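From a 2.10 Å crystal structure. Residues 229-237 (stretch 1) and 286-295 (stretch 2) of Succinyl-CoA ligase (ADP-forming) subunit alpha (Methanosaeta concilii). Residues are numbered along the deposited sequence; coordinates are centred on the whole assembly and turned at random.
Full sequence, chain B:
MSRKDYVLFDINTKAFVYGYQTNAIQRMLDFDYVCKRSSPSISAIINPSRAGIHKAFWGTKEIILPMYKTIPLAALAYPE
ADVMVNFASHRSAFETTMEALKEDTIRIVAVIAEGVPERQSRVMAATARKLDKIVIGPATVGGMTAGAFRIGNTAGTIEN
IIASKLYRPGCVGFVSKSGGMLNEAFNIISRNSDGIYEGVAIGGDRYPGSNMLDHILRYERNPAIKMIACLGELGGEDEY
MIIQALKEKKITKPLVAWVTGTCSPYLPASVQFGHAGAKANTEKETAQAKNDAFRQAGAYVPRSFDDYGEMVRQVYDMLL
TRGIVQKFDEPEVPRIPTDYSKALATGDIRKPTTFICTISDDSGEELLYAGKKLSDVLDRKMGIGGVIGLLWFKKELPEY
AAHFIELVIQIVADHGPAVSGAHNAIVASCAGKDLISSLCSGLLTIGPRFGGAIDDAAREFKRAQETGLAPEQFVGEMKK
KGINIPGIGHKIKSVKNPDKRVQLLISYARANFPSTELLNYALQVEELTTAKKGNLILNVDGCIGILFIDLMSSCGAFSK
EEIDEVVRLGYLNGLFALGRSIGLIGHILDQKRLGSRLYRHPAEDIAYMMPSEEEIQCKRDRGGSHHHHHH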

# COMPACT_ATOMS: atom_id res chain seq x y z
N ALA B 229 -17.74 27.78 -59.96
CA ALA B 229 -18.85 26.84 -59.92
C ALA B 229 -19.60 27.01 -58.62
O ALA B 229 -18.97 27.11 -57.57
CB ALA B 229 -18.33 25.41 -60.03
N CYS B 230 -20.94 27.09 -58.66
CA CYS B 230 -21.68 27.17 -57.41
C CYS B 230 -22.96 26.36 -57.40
O CYS B 230 -23.52 26.04 -58.43
CB CYS B 230 -21.93 28.61 -56.96
SG CYS B 230 -23.11 29.50 -57.97
N LEU B 231 -23.35 25.96 -56.20
CA LEU B 231 -24.53 25.14 -55.96
C LEU B 231 -25.33 25.79 -54.83
O LEU B 231 -24.87 25.81 -53.70
CB LEU B 231 -24.08 23.72 -55.58
CG LEU B 231 -25.15 22.63 -55.49
CD1 LEU B 231 -25.73 22.30 -56.86
CD2 LEU B 231 -24.56 21.36 -54.83
N GLY B 232 -26.47 26.36 -55.17
CA GLY B 232 -27.36 27.00 -54.21
C GLY B 232 -28.57 26.15 -53.93
O GLY B 232 -28.62 24.98 -54.30
N GLU B 233 -29.56 26.74 -53.23
CA GLU B 233 -30.84 26.08 -52.89
C GLU B 233 -31.95 27.11 -52.70
O GLU B 233 -31.67 28.30 -52.51
CB GLU B 233 -30.72 25.12 -51.67
CG GLU B 233 -30.48 25.81 -50.35
CD GLU B 233 -30.45 24.97 -49.09
OE1 GLU B 233 -30.59 23.72 -49.18
OE2 GLU B 233 -30.30 25.57 -48.00
N LEU B 234 -33.20 26.65 -52.75
CA LEU B 234 -34.39 27.49 -52.55
C LEU B 234 -34.39 28.17 -51.17
O LEU B 234 -33.68 27.72 -50.25
CB LEU B 234 -35.67 26.66 -52.77
CG LEU B 234 -36.16 25.74 -51.65
CD1 LEU B 234 -37.44 25.10 -52.05
CD2 LEU B 234 -35.15 24.64 -51.31
N GLY B 235 -35.17 29.25 -51.06
CA GLY B 235 -35.28 30.04 -49.83
C GLY B 235 -34.20 31.09 -49.74
O GLY B 235 -33.03 30.84 -50.08
N GLY B 236 -34.60 32.29 -49.31
CA GLY B 236 -33.69 33.43 -49.20
C GLY B 236 -33.31 34.00 -50.55
O GLY B 236 -33.64 33.43 -51.59
N GLU B 237 -32.58 35.13 -50.54
CA GLU B 237 -32.22 35.84 -51.78
C GLU B 237 -30.72 35.96 -52.05
O GLU B 237 -30.31 36.87 -52.80
CB GLU B 237 -32.87 37.24 -51.77
CG GLU B 237 -34.34 37.25 -52.12
CD GLU B 237 -34.91 38.65 -52.18
OE1 GLU B 237 -34.66 39.34 -53.20
OE2 GLU B 237 -35.55 39.08 -51.20
N THR B 286 -37.97 30.50 -54.85
CA THR B 286 -37.98 29.13 -55.40
C THR B 286 -36.75 28.81 -56.26
O THR B 286 -36.14 29.71 -56.83
CB THR B 286 -39.28 28.84 -56.20
OG1 THR B 286 -39.32 29.64 -57.38
CG2 THR B 286 -40.54 29.01 -55.38
N ALA B 287 -36.43 27.51 -56.40
CA ALA B 287 -35.32 27.03 -57.22
C ALA B 287 -35.53 27.38 -58.70
O ALA B 287 -34.56 27.76 -59.38
CB ALA B 287 -35.15 25.52 -57.04
N GLN B 288 -36.78 27.31 -59.19
CA GLN B 288 -37.13 27.64 -60.59
C GLN B 288 -36.82 29.10 -60.92
O GLN B 288 -36.09 29.34 -61.88
CB GLN B 288 -38.59 27.26 -60.92
CG GLN B 288 -38.82 25.75 -61.13
CD GLN B 288 -38.91 24.91 -59.86
OE1 GLN B 288 -38.80 25.40 -58.71
NE2 GLN B 288 -39.16 23.61 -60.03
N ALA B 289 -37.32 30.05 -60.11
CA ALA B 289 -37.07 31.49 -60.27
C ALA B 289 -35.56 31.81 -60.22
O ALA B 289 -35.10 32.65 -60.99
CB ALA B 289 -37.80 32.26 -59.19
N LYS B 290 -34.81 31.10 -59.37
CA LYS B 290 -33.35 31.27 -59.23
C LYS B 290 -32.56 30.73 -60.43
O LYS B 290 -31.69 31.44 -60.94
CB LYS B 290 -32.85 30.66 -57.90
CG LYS B 290 -33.31 31.44 -56.67
CD LYS B 290 -32.81 30.83 -55.38
CE LYS B 290 -33.16 31.66 -54.17
NZ LYS B 290 -32.46 31.19 -52.94
N ASN B 291 -32.86 29.49 -60.88
CA ASN B 291 -32.20 28.86 -62.02
C ASN B 291 -32.49 29.62 -63.31
O ASN B 291 -31.60 29.76 -64.15
CB ASN B 291 -32.58 27.38 -62.14
CG ASN B 291 -31.86 26.47 -61.17
OD1 ASN B 291 -30.66 26.64 -60.88
ND2 ASN B 291 -32.56 25.47 -60.64
N ASP B 292 -33.72 30.15 -63.45
CA ASP B 292 -34.11 30.93 -64.62
C ASP B 292 -33.35 32.26 -64.67
O ASP B 292 -32.79 32.58 -65.71
CB ASP B 292 -35.63 31.16 -64.66
CG ASP B 292 -36.44 29.94 -65.06
OD1 ASP B 292 -35.83 28.88 -65.38
OD2 ASP B 292 -37.69 30.04 -65.07
N ALA B 293 -33.30 32.99 -63.52
CA ALA B 293 -32.57 34.26 -63.40
C ALA B 293 -31.06 34.05 -63.61
O ALA B 293 -30.39 34.94 -64.12
CB ALA B 293 -32.84 34.89 -62.04
N PHE B 294 -30.54 32.86 -63.23
CA PHE B 294 -29.13 32.49 -63.44
C PHE B 294 -28.86 32.29 -64.94
O PHE B 294 -27.86 32.79 -65.45
CB PHE B 294 -28.73 31.26 -62.63
CG PHE B 294 -27.90 31.52 -61.39
CD1 PHE B 294 -26.64 32.12 -61.49
CD2 PHE B 294 -28.33 31.11 -60.13
CE1 PHE B 294 -25.86 32.35 -60.34
CE2 PHE B 294 -27.55 31.34 -58.99
CZ PHE B 294 -26.33 31.96 -59.10
N ARG B 295 -29.77 31.57 -65.65
CA ARG B 295 -29.65 31.32 -67.09
C ARG B 295 -29.61 32.65 -67.86
O ARG B 295 -28.69 32.87 -68.65
CB ARG B 295 -30.84 30.47 -67.58
CG ARG B 295 -30.47 29.06 -68.02
CD ARG B 295 -31.69 28.23 -68.35
NE ARG B 295 -32.36 27.72 -67.14
CZ ARG B 295 -32.20 26.48 -66.66
NH1 ARG B 295 -31.40 25.61 -67.26
NH2 ARG B 295 -32.86 26.11 -65.56

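The contact between the end of a strand, with the loop that follows, and the first turns of a helix centres on one ammonium group. Lys-290 NZ donates hydrogen bonds to three backbone carbonyls of stretch 1: to Glu-233 O at 3.0 Å, to Gly-235 O at 2.9 Å and to Gly-236 O at 2.9 Å. The positive charge of a lysine amino group suits this cluster of carbonyl oxygens; NZ has a further hydrogen-bond partner just outside the stretches. The CA-to-CB bond of Lys-290 points toward stretch 1, and beyond an m chi1 the chain is fully extended (t, t, t), so that its amino group reaches the loop; the residue is buried. Its 79 Å² of covered area is the largest of any residue here, out of 272 Å² summed over both sides.

The loop supplies its oxygens through its backbone conformation. Gly-235 and Gly-236 both have positive phi (86° and 73°), a region that favours glycine, and the chain there turns its carbonyls to the lysine. Glu-233, the last residue of the strand, contributes its main-chain oxygen, whereas its CA-to-CB bond points away and its carboxylate is hydrogen-bonded elsewhere in the structure. Within stretch 1, all of the hydrogen bonds to Lys-290 NZ come from main-chain oxygens, none from a carboxylate.

At the start of the helix, Thr-286 occupies the N-cap position: its OG1 accepts a weak capping bond from Ala-289 N at 3.4 Å, and its main-chain O accepts from Lys-290 N at 3.2 Å, which helps fix the turn from which the lysine extends. Here the stretches come close, with Leu-234 CA 4.8 Å from Ala-287 CA. The CB of Leu-234 lies 3.8 Å from Ala-287 N and 4.5 Å from Ala-287 CB, an apolar contact in which the small alanine side chain accompanies a close backbone approach. Both residues are buried, and both direct their CA-to-CB bonds sideways.

One helical turn beyond the lysine, Phe-294 also points its CA-to-CB bond toward stretch 1; the i to i+4 bond from Phe-294 N to Lys-290 O, 2.9 Å, links the two residues. Its ring meets Cys-230, whose chi1 is p: Cys-230 SG lies 4.2 Å from Phe-294 CZ and 5.1 Å from the ring centroid, approaching obliquely. Sulfur and ring are both buried, as suits this apolar sulfur-aromatic contact, which adds a further contact farther back along the strand.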